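Local coordinates for xylose isomerase domain protein (PDB 3U0H), which is a TIM-barrel protein of the xylose isomerase-like family and probably acts as an isomerase, though its substrate is not established, at residues E5-L18 with Y30-E43. Sequence-based numbering, arbitrary orientation.
With EDO (1,2-ethanediol), chain F.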
loop_
_atom_site.group_PDB
_atom_site.type_symbol
_atom_site.label_atom_id
_atom_site.label_comp_id
_atom_site.label_asym_id
_atom_site.label_seq_id
_atom_site.Cartn_x
_atom_site.Cartn_y
_atom_site.Cartn_z
ATOM N N GLU A 5 -30.922 -15.013 -3.263
ATOM C CA GLU A 5 -32.282 -14.686 -2.879
ATOM C C GLU A 5 -32.862 -13.461 -3.501
ATOM O O GLU A 5 -32.148 -12.545 -3.848
ATOM C CB GLU A 5 -32.353 -14.417 -1.416
ATOM C CG GLU A 5 -32.440 -15.668 -0.616
ATOM C CD GLU A 5 -32.795 -15.311 0.783
ATOM O OE1 GLU A 5 -34.002 -15.003 0.973
ATOM O OE2 GLU A 5 -31.862 -15.279 1.630
ATOM N N PRO A 6 -34.196 -13.408 -3.565
ATOM C CA PRO A 6 -34.863 -12.276 -4.151
ATOM C C PRO A 6 -34.764 -11.128 -3.188
ATOM O O PRO A 6 -34.765 -11.346 -1.980
ATOM C CB PRO A 6 -36.297 -12.748 -4.301
ATOM C CG PRO A 6 -36.207 -14.233 -4.280
ATOM C CD PRO A 6 -35.126 -14.511 -3.293
ATOM N N CYS A 7 -34.655 -9.926 -3.729
ATOM C CA CYS A 7 -34.470 -8.717 -2.952
ATOM C C CYS A 7 -35.430 -7.684 -3.515
ATOM O O CYS A 7 -35.547 -7.515 -4.721
ATOM C CB CYS A 7 -33.026 -8.210 -3.062
ATOM S SG CYS A 7 -32.777 -6.592 -2.205
ATOM N N LEU A 8 -36.127 -6.979 -2.654
ATOM C CA LEU A 8 -37.085 -5.978 -3.118
ATOM C C LEU A 8 -36.348 -4.672 -3.444
ATOM O O LEU A 8 -35.382 -4.284 -2.783
ATOM C CB LEU A 8 -38.154 -5.761 -2.072
ATOM C CG LEU A 8 -39.340 -4.901 -2.520
ATOM C CD1 LEU A 8 -40.228 -5.628 -3.533
ATOM C CD2 LEU A 8 -40.128 -4.473 -1.295
ATOM N N HIS A 9 -36.787 -4.041 -4.514
ATOM C CA HIS A 9 -36.250 -2.772 -4.937
ATOM C C HIS A 9 -37.336 -1.684 -5.069
ATOM O O HIS A 9 -38.415 -1.949 -5.568
ATOM C CB HIS A 9 -35.617 -2.968 -6.278
ATOM C CG HIS A 9 -34.739 -1.858 -6.656
ATOM N ND1 HIS A 9 -35.183 -0.813 -7.348
ATOM C CD2 HIS A 9 -33.398 -1.629 -6.396
ATOM C CE1 HIS A 9 -34.149 0.072 -7.521
ATOM N NE2 HIS A 9 -33.071 -0.434 -6.946
ATOM N N PRO A 10 -37.037 -0.440 -4.681
ATOM C CA PRO A 10 -38.018 0.659 -4.650
ATOM C C PRO A 10 -38.838 0.903 -5.935
ATOM O O PRO A 10 -40.051 1.226 -5.863
ATOM C CB PRO A 10 -37.141 1.881 -4.404
ATOM C CG PRO A 10 -35.953 1.352 -3.681
ATOM C CD PRO A 10 -35.681 0.034 -4.318
ATOM N N THR A 11 -38.188 0.731 -7.092
ATOM C CA THR A 11 -38.860 0.856 -8.393
ATOM C C THR A 11 -39.942 -0.155 -8.620
ATOM O O THR A 11 -40.760 0.038 -9.478
ATOM C CB THR A 11 -37.901 0.645 -9.559
ATOM O OG1 THR A 11 -37.377 -0.691 -9.487
ATOM C CG2 THR A 11 -36.754 1.676 -9.525
ATOM N N LEU A 12 -39.936 -1.265 -7.918
ATOM C CA LEU A 12 -40.996 -2.236 -8.140
ATOM C C LEU A 12 -42.329 -1.803 -7.604
ATOM O O LEU A 12 -43.338 -2.249 -8.100
ATOM C CB LEU A 12 -40.647 -3.583 -7.490
ATOM C CG LEU A 12 -40.232 -4.667 -8.437
ATOM C CD1 LEU A 12 -40.328 -6.004 -7.716
ATOM C CD2 LEU A 12 -41.153 -4.594 -9.633
ATOM N N VAL A 13 -42.326 -0.973 -6.560
ATOM C CA VAL A 13 -43.522 -0.639 -5.808
ATOM C C VAL A 13 -43.777 0.863 -5.804
ATOM O O VAL A 13 -42.871 1.686 -5.961
ATOM C CB VAL A 13 -43.415 -1.129 -4.353
ATOM C CG1 VAL A 13 -43.088 -2.608 -4.322
ATOM C CG2 VAL A 13 -42.370 -0.336 -3.582
ATOM N N ASP A 14 -45.010 1.261 -5.617
ATOM C CA ASP A 14 -45.296 2.678 -5.919
ATOM C C ASP A 14 -45.219 3.428 -4.615
ATOM O O ASP A 14 -46.197 3.949 -4.175
ATOM C CB ASP A 14 -46.638 2.901 -6.713
ATOM C CG ASP A 14 -47.640 1.720 -6.600
ATOM O OD1 ASP A 14 -47.675 1.029 -5.547
ATOM O OD2 ASP A 14 -48.408 1.496 -7.571
ATOM N N GLU A 15 -44.066 3.395 -3.953
ATOM C CA GLU A 15 -44.078 3.669 -2.526
ATOM C C GLU A 15 -42.876 4.460 -2.112
ATOM O O GLU A 15 -41.744 4.110 -2.401
ATOM C CB GLU A 15 -44.239 2.391 -1.674
ATOM C CG GLU A 15 -44.750 2.612 -0.232
ATOM C CD GLU A 15 -45.760 3.776 -0.096
ATOM O OE1 GLU A 15 -46.980 3.494 -0.164
ATOM O OE2 GLU A 15 -45.359 4.975 0.054
ATOM N N THR A 16 -43.163 5.549 -1.413
ATOM C CA THR A 16 -42.162 6.533 -1.057
ATOM C C THR A 16 -41.941 6.570 0.471
ATOM O O THR A 16 -40.842 6.917 0.900
ATOM C CB THR A 16 -42.607 7.901 -1.663
ATOM O OG1 THR A 16 -41.511 8.814 -1.730
ATOM C CG2 THR A 16 -43.807 8.480 -0.886
ATOM N N SER A 17 -42.952 6.181 1.280
ATOM C CA SER A 17 -42.776 6.083 2.770
ATOM C C SER A 17 -41.848 4.979 3.171
ATOM O O SER A 17 -42.042 3.817 2.816
ATOM C CB SER A 17 -44.111 5.837 3.517
ATOM O OG SER A 17 -43.891 5.532 4.903
ATOM N N LEU A 18 -40.860 5.306 3.971
ATOM C CA LEU A 18 -39.961 4.277 4.452
ATOM C C LEU A 18 -40.710 3.218 5.232
ATOM O O LEU A 18 -40.540 2.034 5.004
ATOM C CB LEU A 18 -38.901 4.895 5.332
ATOM C CG LEU A 18 -37.869 3.889 5.827
ATOM C CD1 LEU A 18 -37.160 3.130 4.698
ATOM C CD2 LEU A 18 -36.871 4.646 6.685
ATOM N N TYR A 30 -40.450 -10.982 1.500
ATOM C CA TYR A 30 -39.003 -10.784 1.312
ATOM C C TYR A 30 -38.274 -10.702 2.653
ATOM O O TYR A 30 -38.877 -10.368 3.688
ATOM C CB TYR A 30 -38.697 -9.495 0.583
ATOM C CG TYR A 30 -39.080 -9.433 -0.855
ATOM C CD1 TYR A 30 -40.359 -9.113 -1.229
ATOM C CD2 TYR A 30 -38.163 -9.601 -1.840
ATOM C CE1 TYR A 30 -40.726 -9.024 -2.549
ATOM C CE2 TYR A 30 -38.520 -9.494 -3.180
ATOM C CZ TYR A 30 -39.818 -9.205 -3.528
ATOM O OH TYR A 30 -40.230 -9.106 -4.858
ATOM N N ARG A 31 -36.974 -11.000 2.621
ATOM C CA ARG A 31 -36.045 -10.778 3.753
ATOM C C ARG A 31 -35.028 -9.673 3.358
ATOM O O ARG A 31 -34.773 -8.736 4.106
ATOM C CB ARG A 31 -35.366 -12.116 4.102
ATOM C CG ARG A 31 -34.129 -12.063 4.983
ATOM C CD ARG A 31 -33.467 -13.454 5.070
ATOM N NE ARG A 31 -32.028 -13.374 5.369
ATOM C CZ ARG A 31 -31.164 -14.390 5.342
ATOM N NH1 ARG A 31 -31.562 -15.620 5.015
ATOM N NH2 ARG A 31 -29.885 -14.169 5.653
ATOM N N TYR A 32 -34.465 -9.772 2.167
ATOM C CA TYR A 32 -33.561 -8.734 1.665
ATOM C C TYR A 32 -34.323 -7.524 1.069
ATOM O O TYR A 32 -35.199 -7.696 0.190
ATOM C CB TYR A 32 -32.645 -9.287 0.585
ATOM C CG TYR A 32 -31.402 -9.980 1.103
ATOM C CD1 TYR A 32 -30.387 -9.278 1.760
ATOM C CD2 TYR A 32 -31.235 -11.345 0.910
ATOM C CE1 TYR A 32 -29.245 -9.941 2.204
ATOM C CE2 TYR A 32 -30.096 -12.026 1.352
ATOM C CZ TYR A 32 -29.103 -11.339 1.992
ATOM O OH TYR A 32 -28.007 -12.074 2.413
ATOM N N VAL A 33 -33.986 -6.316 1.542
ATOM C CA VAL A 33 -34.479 -5.074 0.938
ATOM C C VAL A 33 -33.342 -4.134 0.530
ATOM O O VAL A 33 -32.377 -3.941 1.266
ATOM C CB VAL A 33 -35.471 -4.329 1.819
ATOM C CG1 VAL A 33 -36.770 -5.104 1.854
ATOM C CG2 VAL A 33 -34.901 -4.071 3.199
ATOM N N ASP A 34 -33.470 -3.635 -0.696
ATOM C CA ASP A 34 -32.686 -2.544 -1.211
ATOM C C ASP A 34 -33.443 -1.246 -0.830
ATOM O O ASP A 34 -34.647 -1.067 -1.119
ATOM C CB ASP A 34 -32.538 -2.690 -2.728
ATOM C CG ASP A 34 -31.504 -1.722 -3.311
ATOM O OD1 ASP A 34 -31.467 -0.569 -2.875
ATOM O OD2 ASP A 34 -30.723 -2.102 -4.188
ATOM N N VAL A 35 -32.754 -0.402 -0.095
ATOM C CA VAL A 35 -33.262 0.892 0.328
ATOM C C VAL A 35 -32.153 1.891 0.051
ATOM O O VAL A 35 -31.054 1.705 0.518
ATOM C CB VAL A 35 -33.583 0.913 1.817
ATOM C CG1 VAL A 35 -34.091 2.307 2.236
ATOM C CG2 VAL A 35 -34.623 -0.169 2.152
ATOM N N PRO A 36 -32.438 2.955 -0.731
ATOM C CA PRO A 36 -31.452 4.015 -0.882
ATOM C C PRO A 36 -31.073 4.702 0.470
ATOM O O PRO A 36 -31.908 4.849 1.397
ATOM C CB PRO A 36 -32.128 5.000 -1.865
ATOM C CG PRO A 36 -33.288 4.298 -2.482
ATOM C CD PRO A 36 -33.604 3.100 -1.634
ATOM N N PHE A 37 -29.822 5.124 0.590
ATOM C CA PHE A 37 -29.301 5.612 1.872
ATOM C C PHE A 37 -30.014 6.899 2.391
ATOM O O PHE A 37 -30.208 7.064 3.625
ATOM C CB PHE A 37 -27.764 5.857 1.796
ATOM C CG PHE A 37 -27.183 6.406 3.103
ATOM C CD1 PHE A 37 -27.061 5.585 4.208
ATOM C CD2 PHE A 37 -26.885 7.748 3.240
ATOM C CE1 PHE A 37 -26.598 6.064 5.392
ATOM C CE2 PHE A 37 -26.406 8.248 4.445
ATOM C CZ PHE A 37 -26.253 7.401 5.518
ATOM N N HIS A 38 -30.353 7.818 1.476
ATOM C CA HIS A 38 -31.141 9.022 1.829
ATOM C C HIS A 38 -32.383 8.647 2.559
ATOM O O HIS A 38 -32.806 9.391 3.466
ATOM C CB HIS A 38 -31.513 9.866 0.602
ATOM C CG HIS A 38 -30.449 10.851 0.182
ATOM N ND1 HIS A 38 -29.379 11.194 0.987
ATOM C CD2 HIS A 38 -30.319 11.621 -0.989
ATOM C CE1 HIS A 38 -28.618 12.129 0.347
ATOM N NE2 HIS A 38 -29.203 12.395 -0.859
ATOM N N TRP A 39 -32.976 7.495 2.256
ATOM C CA TRP A 39 -34.176 7.148 2.995
ATOM C C TRP A 39 -33.821 6.841 4.409
ATOM O O TRP A 39 -34.448 7.328 5.354
ATOM C CB TRP A 39 -34.836 5.937 2.438
ATOM C CG TRP A 39 -35.393 6.004 1.054
ATOM C CD1 TRP A 39 -34.853 6.632 -0.120
ATOM C CD2 TRP A 39 -36.630 5.333 0.622
ATOM N NE1 TRP A 39 -35.657 6.390 -1.211
ATOM C CE2 TRP A 39 -36.765 5.601 -0.821
ATOM C CE3 TRP A 39 -37.587 4.577 1.262
ATOM C CZ2 TRP A 39 -37.829 5.097 -1.546
ATOM C CZ3 TRP A 39 -38.670 4.091 0.526
ATOM C CH2 TRP A 39 -38.783 4.339 -0.840
ATOM N N LEU A 40 -32.780 6.037 4.573
ATOM C CA LEU A 40 -32.352 5.642 5.900
ATOM C C LEU A 40 -31.818 6.843 6.712
ATOM O O LEU A 40 -32.048 6.938 7.911
ATOM C CB LEU A 40 -31.285 4.552 5.787
ATOM C CG LEU A 40 -31.618 3.264 5.025
ATOM C CD1 LEU A 40 -30.371 2.423 4.862
ATOM C CD2 LEU A 40 -32.743 2.508 5.725
ATOM N N GLU A 41 -31.071 7.725 6.051
ATOM C CA GLU A 41 -30.540 8.958 6.641
ATOM C C GLU A 41 -31.622 9.913 7.152
ATOM O O GLU A 41 -31.454 10.519 8.211
ATOM C CB GLU A 41 -29.742 9.705 5.596
ATOM C CG GLU A 41 -28.884 10.807 6.166
ATOM C CD GLU A 41 -28.006 11.433 5.104
ATOM O OE1 GLU A 41 -28.525 11.956 4.072
ATOM O OE2 GLU A 41 -26.775 11.413 5.310
ATOM N N ALA A 42 -32.706 10.067 6.375
ATOM C CA ALA A 42 -33.883 10.890 6.751
ATOM C C ALA A 42 -34.467 10.382 8.051
ATOM O O ALA A 42 -34.705 11.152 8.963
ATOM C CB ALA A 42 -34.950 10.851 5.655
ATOM N N GLU A 43 -34.630 9.067 8.162
ATOM C CA GLU A 43 -35.039 8.448 9.440
ATOM C C GLU A 43 -33.991 8.588 10.564
ATOM O O GLU A 43 -34.323 9.008 11.676
ATOM C CB GLU A 43 -35.352 6.979 9.258
ATOM C CG GLU A 43 -36.103 6.392 10.429
ATOM C CD GLU A 43 -37.599 6.727 10.419
ATOM O OE1 GLU A 43 -38.184 6.992 9.331
ATOM O OE2 GLU A 43 -38.178 6.708 11.520
HETATM C C1 EDO F . -29.913 2.077 -4.328
HETATM O O1 EDO F . -31.330 1.714 -4.334
HETATM C C2 EDO F . -29.065 1.233 -3.357
HETATM O O2 EDO F . -28.914 -0.158 -3.752
#
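Leu8 crosses the ring of Tyr30 at about a right angle, one of the densely packed places of the contact. Its CB sits 3.8 Å from the Tyr30 ring centroid, only 7° off the normal, a CH-pi contact over the middle of one face. With CG anti to the backbone N (chi1 -171°), Leu8 CD1 reaches on to the phenol end, 3.6 Å from Tyr30 CE1, while the hydroxyl hydrogen-bonds to the carbonyl of Ala265. Just beside this pair the first two strands of the barrel join in parallel. Leu8 N donates to Tyr32 O at 3.1 Å, and Leu8 O receives Asp34 N in a bond of 2.9 Å that meets the carbonyl more nearly end-on, so one residue is gripped through both backbone polar atoms. The chain between them runs through helix 18-27, making this the first beta-alpha-beta unit of the eight-stranded barrel.

Past the strand ends, Leu18 sets CD1 at the edge of the Trp39 indole, 3.8 Å from CE3. Thr16 O lies over one face of that indole and Pro36 CD over the other; Pro10, at the start of the short 3-10 turn after the first strand, packs CG on Pro36 CD.

The opposite end is looser. Unlike buried Leu8 and Tyr30, Glu5 and Arg31 are partly exposed, and no hydrogen bond joins their side chains: Glu5 OE2 stands over the guanidinium face, 3.4 Å from Arg31 NH1, attracted by charge alone.

At the C-terminal strand ends, where TIM barrels carry their active sites, the His9 ring edge touches Asp34, whose OD2 is hydrogen-bonded to Tyr203 OH. Ethanediol, probably from the crystallisation liquor, donates through O1 to Asp34 OD1 at 2.7 Å. Asp34 thus offers hydroxyl-binding oxygens here; any bearing on the natural substrate remains open.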